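NAD(P)H-hydrate epimerase (Saccharomyces cerevisiae, PDB 1JZT) catalyses the epimerization of the R and S forms of NAD(P)HX, a hydrated, damaged NAD(P)H, so that both epimers can be repaired. Local coordinates at residues A[134-139]-A[167-172]; A[173-178]-A[202-207]; A[193-198]-A[213-218]. All coordinates share one frame; numbering follows the deposited sequence.

Contact 1: residues A[134-139]-A[167-172]; sequences LCIVDA and IPIVSV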
loop_
_atom_site.group_PDB
_atom_site.type_symbol
_atom_site.label_atom_id
_atom_site.label_comp_id
_atom_site.label_asym_id
_atom_site.label_seq_id
_atom_site.Cartn_x
_atom_site.Cartn_y
_atom_site.Cartn_z
ATOM N N LEU A 134 9.286 9.712 8.830
ATOM C CA LEU A 134 8.156 9.540 9.745
ATOM C C LEU A 134 7.645 8.105 9.684
ATOM O O LEU A 134 7.394 7.476 10.712
ATOM C CB LEU A 134 7.027 10.496 9.355
ATOM C CG LEU A 134 5.645 10.229 9.956
ATOM C CD1 LEU A 134 5.651 10.477 11.468
ATOM C CD2 LEU A 134 4.634 11.135 9.274
ATOM N N CYS A 135 7.467 7.603 8.467
ATOM C CA CYS A 135 7.004 6.238 8.265
ATOM C C CYS A 135 7.346 5.823 6.847
ATOM O O CYS A 135 7.637 6.664 5.988
ATOM C CB CYS A 135 5.492 6.125 8.480
ATOM S SG CYS A 135 4.485 6.875 7.165
ATOM N N ILE A 136 7.311 4.518 6.609
ATOM C CA ILE A 136 7.629 3.965 5.309
ATOM C C ILE A 136 6.406 3.274 4.733
ATOM O O ILE A 136 5.715 2.530 5.428
ATOM C CB ILE A 136 8.773 2.939 5.422
ATOM C CG1 ILE A 136 10.011 3.618 6.011
ATOM C CG2 ILE A 136 9.082 2.340 4.045
ATOM C CD1 ILE A 136 11.051 2.639 6.541
ATOM N N VAL A 137 6.119 3.546 3.468
ATOM C CA VAL A 137 4.994 2.905 2.812
ATOM C C VAL A 137 5.543 1.795 1.933
ATOM O O VAL A 137 6.300 2.040 0.979
ATOM C CB VAL A 137 4.197 3.873 1.916
ATOM C CG1 VAL A 137 3.076 3.109 1.213
ATOM C CG2 VAL A 137 3.628 5.004 2.748
ATOM N N ASP A 138 5.142 0.577 2.271
ATOM C CA ASP A 138 5.553 -0.624 1.563
ATOM C C ASP A 138 4.574 -0.932 0.440
ATOM O O ASP A 138 3.533 -1.538 0.670
ATOM C CB ASP A 138 5.613 -1.807 2.544
ATOM C CG ASP A 138 5.650 -3.151 1.842
ATOM O OD1 ASP A 138 6.247 -3.241 0.742
ATOM O OD2 ASP A 138 5.083 -4.128 2.393
ATOM N N ALA A 139 4.913 -0.501 -0.767
ATOM C CA ALA A 139 4.077 -0.748 -1.932
ATOM C C ALA A 139 4.896 -1.540 -2.956
ATOM O O ALA A 139 4.817 -1.290 -4.164
ATOM C CB ALA A 139 3.612 0.585 -2.540
ATOM N N ILE A 167 11.270 2.398 12.754
ATOM C CA ILE A 167 10.504 3.198 11.791
ATOM C C ILE A 167 9.262 2.388 11.385
ATOM O O ILE A 167 9.378 1.263 10.890
ATOM C CB ILE A 167 11.341 3.498 10.519
ATOM C CG1 ILE A 167 12.696 4.091 10.904
ATOM C CG2 ILE A 167 10.589 4.459 9.598
ATOM C CD1 ILE A 167 12.598 5.320 11.772
ATOM N N PRO A 168 8.058 2.949 11.580
ATOM C CA PRO A 168 6.824 2.242 11.230
ATOM C C PRO A 168 6.629 2.025 9.735
ATOM O O PRO A 168 6.802 2.946 8.936
ATOM C CB PRO A 168 5.739 3.135 11.822
ATOM C CG PRO A 168 6.330 4.505 11.661
ATOM C CD PRO A 168 7.755 4.285 12.123
ATOM N N ILE A 169 6.265 0.801 9.364
ATOM C CA ILE A 169 6.020 0.464 7.964
ATOM C C ILE A 169 4.516 0.300 7.734
ATOM O O ILE A 169 3.828 -0.369 8.510
ATOM C CB ILE A 169 6.726 -0.858 7.557
ATOM C CG1 ILE A 169 8.244 -0.666 7.557
ATOM C CG2 ILE A 169 6.245 -1.299 6.181
ATOM C CD1 ILE A 169 9.024 -1.962 7.332
ATOM N N VAL A 170 4.020 0.934 6.675
ATOM C CA VAL A 170 2.610 0.860 6.297
ATOM C C VAL A 170 2.561 0.017 5.023
ATOM O O VAL A 170 2.980 0.488 3.959
ATOM C CB VAL A 170 2.040 2.266 5.968
ATOM C CG1 VAL A 170 0.578 2.155 5.541
ATOM C CG2 VAL A 170 2.183 3.191 7.185
ATOM N N SER A 171 2.062 -1.216 5.125
ATOM C CA SER A 171 2.003 -2.113 3.967
ATOM C C SER A 171 0.726 -1.992 3.160
ATOM O O SER A 171 -0.375 -2.035 3.710
ATOM C CB SER A 171 2.174 -3.576 4.403
ATOM O OG SER A 171 3.506 -3.845 4.795
ATOM N N VAL A 172 0.887 -1.859 1.845
ATOM C CA VAL A 172 -0.238 -1.733 0.931
ATOM C C VAL A 172 -0.749 -3.106 0.500
ATOM O O VAL A 172 -0.020 -3.899 -0.106
ATOM C CB VAL A 172 0.154 -0.933 -0.331
ATOM C CG1 VAL A 172 -1.068 -0.735 -1.214
ATOM C CG2 VAL A 172 0.742 0.412 0.073
#
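Asp138 OD2 accepts a hydrogen bond from Ser171 OG across two parallel strands, at 2.9 Å, through its anti lone pair, the one turned away from OD1. Asp138 CG stands anti to its backbone N (chi1 164°), while Asp138 CB packs on Ile169 CG2 at 3.7 Å. Toward the start of the segments, Ile136, on the same face as Asp138, crosses Ile167 at about a right angle, the tip CD1 of Ile136 lying 3.6 Å from Ile167 CG2. On the side of Val137 the contact is apolar: Val137 CG1 meets Val172 CG2 obliquely at 3.7 Å, and the same methyl of Val172 also touches the CB of Ala139. Just ahead of strand 169-172, the ring of Pro168 packs on Cys135, with Pro168 CG 3.7 Å from Cys135 CB.

Four backbone bonds set this register. Ile136 N donates to Pro168 O, Val170 N to Ile136 O at a short 2.6 Å, Asp138 N to Val170 O and Val172 N to Asp138 O. The third is the least regular in direction, its donor standing 36° above the plane of the Val170 carbonyl. The CA-H groups of Ile169 and Val137 add contacts to the Ile136 and Val170 carbonyls.

Asp138 OD1 takes a hydrogen bond with Thr176 OG1; both residues are predicted potassium ligands, so Ser171 is consistent with a second-shell role, steadying the carboxylate through its other oxygen.

The segments are the two strands of a beta-alpha-beta crossover through helix 153-163, in the middle of a Rossmann-like sheet. Strand 60-65 bonds to the outer side of 134-139 and strand 194-198 to that of 167-172, while Val39 and Val43 of helix 28-46 cover Cys135, Val170 and Val172.

Contact 2: residues A[173-178]-A[202-207]; sequences DVPTGW and KPCSSH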
loop_
_atom_site.group_PDB
_atom_site.type_symbol
_atom_site.label_atom_id
_atom_site.label_comp_id
_atom_site.label_asym_id
_atom_site.label_seq_id
_atom_site.Cartn_x
_atom_site.Cartn_y
_atom_site.Cartn_z
ATOM N N ASP A 173 -2.013 -3.353 0.828
ATOM C CA ASP A 173 -2.728 -4.583 0.517
ATOM C C ASP A 173 -2.272 -5.789 1.343
ATOM O O ASP A 173 -3.061 -6.361 2.099
ATOM C CB ASP A 173 -2.633 -4.900 -0.975
ATOM C CG ASP A 173 -3.665 -5.917 -1.401
ATOM O OD1 ASP A 173 -4.793 -5.854 -0.866
ATOM O OD2 ASP A 173 -3.361 -6.762 -2.270
ATOM N N VAL A 174 -1.011 -6.175 1.178
ATOM C CA VAL A 174 -0.411 -7.287 1.911
ATOM C C VAL A 174 1.050 -6.949 2.200
ATOM O O VAL A 174 1.672 -6.175 1.474
ATOM C CB VAL A 174 -0.462 -8.625 1.107
ATOM C CG1 VAL A 174 -1.890 -9.109 0.980
ATOM C CG2 VAL A 174 0.163 -8.440 -0.272
ATOM N N PRO A 175 1.615 -7.510 3.284
ATOM C CA PRO A 175 3.018 -7.241 3.625
ATOM C C PRO A 175 3.905 -7.885 2.564
ATOM O O PRO A 175 3.791 -9.083 2.305
ATOM C CB PRO A 175 3.181 -7.911 4.992
ATOM C CG PRO A 175 1.783 -7.880 5.564
ATOM C CD PRO A 175 0.945 -8.250 4.366
ATOM N N THR A 176 4.772 -7.099 1.938
ATOM C CA THR A 176 5.644 -7.634 0.899
ATOM C C THR A 176 6.510 -8.773 1.443
ATOM O O THR A 176 7.101 -8.656 2.513
ATOM C CB THR A 176 6.530 -6.518 0.316
ATOM O OG1 THR A 176 5.698 -5.542 -0.326
ATOM C CG2 THR A 176 7.516 -7.083 -0.695
ATOM N N GLY A 177 6.562 -9.884 0.717
ATOM C CA GLY A 177 7.370 -11.006 1.169
ATOM C C GLY A 177 6.589 -12.063 1.926
ATOM O O GLY A 177 7.093 -13.167 2.152
ATOM N N TRP A 178 5.366 -11.734 2.337
ATOM C CA TRP A 178 4.519 -12.693 3.053
ATOM C C TRP A 178 3.815 -13.582 2.038
ATOM O O TRP A 178 3.586 -13.173 0.896
ATOM C CB TRP A 178 3.445 -11.968 3.880
ATOM C CG TRP A 178 3.910 -11.379 5.180
ATOM C CD1 TRP A 178 5.171 -10.960 5.492
ATOM C CD2 TRP A 178 3.091 -11.081 6.323
ATOM N NE1 TRP A 178 5.188 -10.416 6.759
ATOM C CE2 TRP A 178 3.927 -10.479 7.291
ATOM C CE3 TRP A 178 1.730 -11.265 6.623
ATOM C CZ2 TRP A 178 3.451 -10.056 8.543
ATOM C CZ3 TRP A 178 1.253 -10.843 7.873
ATOM C CH2 TRP A 178 2.119 -10.244 8.816
ATOM N N LYS A 202 -6.707 -10.360 2.461
ATOM C CA LYS A 202 -6.300 -11.684 2.000
ATOM C C LYS A 202 -6.007 -12.539 3.234
ATOM O O LYS A 202 -5.835 -12.009 4.337
ATOM C CB LYS A 202 -5.058 -11.571 1.115
ATOM C CG LYS A 202 -5.358 -11.517 -0.381
ATOM C CD LYS A 202 -6.322 -10.385 -0.743
ATOM C CE LYS A 202 -5.629 -9.031 -0.668
ATOM N NZ LYS A 202 -6.503 -7.930 -1.187
ATOM N N PRO A 203 -5.943 -13.871 3.065
ATOM C CA PRO A 203 -5.679 -14.807 4.162
ATOM C C PRO A 203 -4.492 -14.463 5.054
ATOM O O PRO A 203 -4.547 -14.668 6.264
ATOM C CB PRO A 203 -5.493 -16.139 3.438
ATOM C CG PRO A 203 -6.414 -15.995 2.262
ATOM C CD PRO A 203 -6.079 -14.599 1.791
ATOM N N CYS A 204 -3.421 -13.940 4.466
ATOM C CA CYS A 204 -2.241 -13.602 5.253
ATOM C C CYS A 204 -2.525 -12.535 6.315
ATOM O O CYS A 204 -1.806 -12.447 7.310
ATOM C CB CYS A 204 -1.101 -13.139 4.338
ATOM S SG CYS A 204 -1.371 -11.560 3.503
ATOM N N SER A 205 -3.577 -11.741 6.116
ATOM C CA SER A 205 -3.928 -10.689 7.065
ATOM C C SER A 205 -4.282 -11.225 8.453
ATOM O O SER A 205 -4.178 -10.507 9.448
ATOM C CB SER A 205 -5.100 -9.846 6.535
ATOM O OG SER A 205 -6.301 -10.601 6.474
ATOM N N SER A 206 -4.706 -12.481 8.524
ATOM C CA SER A 206 -5.071 -13.075 9.807
ATOM C C SER A 206 -3.831 -13.423 10.632
ATOM O O SER A 206 -3.941 -13.968 11.727
ATOM C CB SER A 206 -5.896 -14.340 9.583
ATOM O OG SER A 206 -5.090 -15.355 9.007
ATOM N N HIS A 207 -2.654 -13.108 10.101
ATOM C CA HIS A 207 -1.401 -13.396 10.791
ATOM C C HIS A 207 -0.821 -12.192 11.519
ATOM O O HIS A 207 0.206 -12.304 12.187
ATOM C CB HIS A 207 -0.370 -13.927 9.796
ATOM C CG HIS A 207 -0.686 -15.294 9.277
ATOM N ND1 HIS A 207 -0.151 -16.441 9.824
ATOM C CD2 HIS A 207 -1.507 -15.701 8.279
ATOM C CE1 HIS A 207 -0.628 -17.494 9.187
ATOM N NE2 HIS A 207 -1.453 -17.073 8.244
HETATM O O HOH W 1 -4.906 -8.293 3.086
#
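Asp173 and Lys202 form a buried salt bridge, with Lys202 NZ donating to Asp173 OD1 at 2.7 Å on the syn lone pair, the side of the other oxygen. The lysine chain, bent at chi2 and chi3, crosses the aspartate at about a right angle. A water ties the two backbones together as well, donating to Asp173 O and accepting from Lys202 N. Val174 follows, its CG1 lying 3.6 Å from Cys204 SG and 4.0 Å from Lys202 CB. Cys204 SG sits between its own backbone N and carbonyl carbon (chi1 68°), and Pro175 CD approaches the same sulfur at 4.1 Å.

Pro175 opens a type II beta turn that ends at Trp178, with Gly177 at a positive phi. The turn folds the indole back over Pro175, whose CB lies above one ring face, offset toward the rim. The benzo edge of Trp178 points at the 3-10 segment: Cys204 O lies near the ring plane, 3.5 Å from Trp178 CZ3, and His207 CB comes within 4.0 Å of that atom. At the other end of the indole, NE1 bonds to Ile190 O.

Asp173, a predicted NADPHX ligand, also accepts from Leu198 N at OD1, and Lys202 NZ has a second partner in Val200 O. Two donors on one oxygen are likely to restrain the rotation of the carboxylate, which would fit its predicted place in the NADPHX site.

Contact 3: residues A[193-198]-A[213-218]; sequences AVLVSL and TTHYVG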
loop_
_atom_site.group_PDB
_atom_site.type_symbol
_atom_site.label_atom_id
_atom_site.label_comp_id
_atom_site.label_asym_id
_atom_site.label_seq_id
_atom_site.Cartn_x
_atom_site.Cartn_y
_atom_site.Cartn_z
ATOM N N ALA A 193 3.579 -1.761 10.884
ATOM C CA ALA A 193 2.894 -1.077 11.977
ATOM C C ALA A 193 1.445 -0.894 11.537
ATOM O O ALA A 193 0.528 -0.817 12.361
ATOM C CB ALA A 193 3.543 0.285 12.245
ATOM N N VAL A 194 1.244 -0.833 10.225
ATOM C CA VAL A 194 -0.091 -0.669 9.661
ATOM C C VAL A 194 -0.240 -1.519 8.400
ATOM O O VAL A 194 0.678 -1.596 7.577
ATOM C CB VAL A 194 -0.369 0.810 9.257
ATOM C CG1 VAL A 194 -1.798 0.949 8.729
ATOM C CG2 VAL A 194 -0.149 1.734 10.452
ATOM N N LEU A 195 -1.392 -2.165 8.255
ATOM C CA LEU A 195 -1.676 -2.952 7.062
ATOM C C LEU A 195 -2.942 -2.370 6.462
ATOM O O LEU A 195 -3.950 -2.235 7.146
ATOM C CB LEU A 195 -1.904 -4.428 7.400
ATOM C CG LEU A 195 -2.410 -5.288 6.233
ATOM C CD1 LEU A 195 -1.368 -5.327 5.115
ATOM C CD2 LEU A 195 -2.713 -6.697 6.728
ATOM N N VAL A 196 -2.885 -1.998 5.189
ATOM C CA VAL A 196 -4.058 -1.452 4.527
ATOM C C VAL A 196 -4.482 -2.432 3.453
ATOM O O VAL A 196 -3.930 -2.432 2.348
ATOM C CB VAL A 196 -3.779 -0.085 3.862
ATOM C CG1 VAL A 196 -5.055 0.438 3.200
ATOM C CG2 VAL A 196 -3.267 0.911 4.894
ATOM N N SER A 197 -5.435 -3.296 3.797
ATOM C CA SER A 197 -5.941 -4.274 2.846
ATOM C C SER A 197 -6.764 -3.512 1.813
ATOM O O SER A 197 -7.450 -2.546 2.149
ATOM C CB SER A 197 -6.821 -5.309 3.556
ATOM O OG SER A 197 -6.050 -6.110 4.447
ATOM N N LEU A 198 -6.682 -3.934 0.558
ATOM C CA LEU A 198 -7.424 -3.283 -0.508
ATOM C C LEU A 198 -8.512 -4.205 -1.053
ATOM O O LEU A 198 -8.269 -5.387 -1.308
ATOM C CB LEU A 198 -6.468 -2.849 -1.626
ATOM C CG LEU A 198 -5.452 -1.770 -1.238
ATOM C CD1 LEU A 198 -4.532 -1.480 -2.416
ATOM C CD2 LEU A 198 -6.189 -0.498 -0.816
ATOM N N THR A 213 0.183 -4.325 14.929
ATOM C CA THR A 213 -0.300 -3.784 13.660
ATOM C C THR A 213 -1.747 -3.305 13.651
ATOM O O THR A 213 -2.647 -4.028 14.083
ATOM C CB THR A 213 -0.174 -4.857 12.564
ATOM O OG1 THR A 213 1.113 -5.476 12.665
ATOM C CG2 THR A 213 -0.335 -4.242 11.178
ATOM N N THR A 214 -1.969 -2.089 13.154
ATOM C CA THR A 214 -3.326 -1.573 13.045
ATOM C C THR A 214 -3.791 -2.000 11.645
ATOM O O THR A 214 -3.045 -1.849 10.675
ATOM C CB THR A 214 -3.362 -0.037 13.173
ATOM O OG1 THR A 214 -2.877 0.347 14.465
ATOM C CG2 THR A 214 -4.787 0.475 13.010
ATOM N N HIS A 215 -5.006 -2.534 11.545
ATOM C CA HIS A 215 -5.532 -3.019 10.270
ATOM C C HIS A 215 -6.675 -2.167 9.717
ATOM O O HIS A 215 -7.670 -1.900 10.398
ATOM C CB HIS A 215 -6.009 -4.476 10.432
ATOM C CG HIS A 215 -6.289 -5.188 9.139
ATOM N ND1 HIS A 215 -6.984 -6.381 9.088
ATOM C CD2 HIS A 215 -5.943 -4.905 7.860
ATOM C CE1 HIS A 215 -7.051 -6.800 7.836
ATOM N NE2 HIS A 215 -6.425 -5.922 7.070
ATOM N N TYR A 216 -6.502 -1.744 8.470
ATOM C CA TYR A 216 -7.488 -0.955 7.742
ATOM C C TYR A 216 -7.806 -1.673 6.436
ATOM O O TYR A 216 -6.977 -2.419 5.899
ATOM C CB TYR A 216 -6.930 0.420 7.363
ATOM C CG TYR A 216 -6.732 1.415 8.485
ATOM C CD1 TYR A 216 -7.805 2.137 8.998
ATOM C CD2 TYR A 216 -5.458 1.687 8.980
ATOM C CE1 TYR A 216 -7.616 3.120 9.975
ATOM C CE2 TYR A 216 -5.254 2.664 9.953
ATOM C CZ TYR A 216 -6.339 3.376 10.442
ATOM O OH TYR A 216 -6.135 4.351 11.382
ATOM N N VAL A 217 -9.013 -1.452 5.925
ATOM C CA VAL A 217 -9.395 -2.008 4.634
ATOM C C VAL A 217 -9.788 -0.785 3.805
ATOM O O VAL A 217 -10.385 0.161 4.329
ATOM C CB VAL A 217 -10.600 -2.986 4.720
ATOM C CG1 VAL A 217 -11.862 -2.267 5.164
ATOM C CG2 VAL A 217 -10.811 -3.647 3.366
ATOM N N GLY A 218 -9.428 -0.799 2.526
ATOM C CA GLY A 218 -9.724 0.321 1.647
ATOM C C GLY A 218 -10.242 -0.138 0.298
ATOM O O GLY A 218 -10.297 -1.336 0.026
#
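His215 and Ser197 are joined at 2.7 Å by a hydrogen bond between His215 NE2 and Ser197 OG, in which either atom could be the donor. The serine oxygen lies in the plane of the imidazole, at its edge, as does Leu195 O, 3.4 Å from His215 CD2. His215 CG is anti to the backbone N (chi1 -167°), and the side chain lies beside that of Leu195, pointing the same way, with Leu195 CD2 3.8 Å from His215 NE2. An alanine in place of His215 would probably leave Ser197 OG without this mate and open a gap beside Leu195 CD2.

On the face of Val194, Val196 and Tyr216, packing is close at Val194, whose CG1 touches the edge of the Tyr216 ring in its plane, 3.7 Å from Tyr216 CD2. At Gly218 a CB would already lie in contact with Leu198 CD2. Val196 CG2 is more distant, 4.4 Å from Tyr216 CB. The looser end is at the start of the strands: Ala193 and Thr214 are partly exposed, as is His215 on the other face, and the first two meet mainly through the backbone, Thr214 N donating to Ala193 O at 2.9 Å. Four further backbone bonds of the parallel pairing follow, the last from Gly218 N to Ser197 O.

Strand 169-172 borders 193-198, and the antiparallel strand 243-245 lies against Thr214, Tyr216 and Val217. Helix 28-46 covers the valine and tyrosine face through Ala42 and Gln46, the latter hydrogen-bonded to Tyr216 OH; Pro175 and Pro201 lie on the other face, against Leu195 and His215.

In the fold
From the N terminus, contact 1 comes first: the chain leaves strand 133-139, passes through helix 153-163 and closes the loop by pairing at 167-172. Contact 2 opens directly afterwards, at 173-178, so these two are in series. Before it closes, the chain lays down strand 194-198, the first half of contact 3; residues 202-207 then return to close contact 2, and 213-218 closes contact 3. Contacts 2 and 3 therefore cross. Backbone bonds between strands 169-172 and 194-198 merge contacts 1 and 3 into one sheet. Contact 2 packs loops at the strand ends, joined to contact 1 through Asp138 and Thr176 and to contact 3 through Asp173 and Leu198.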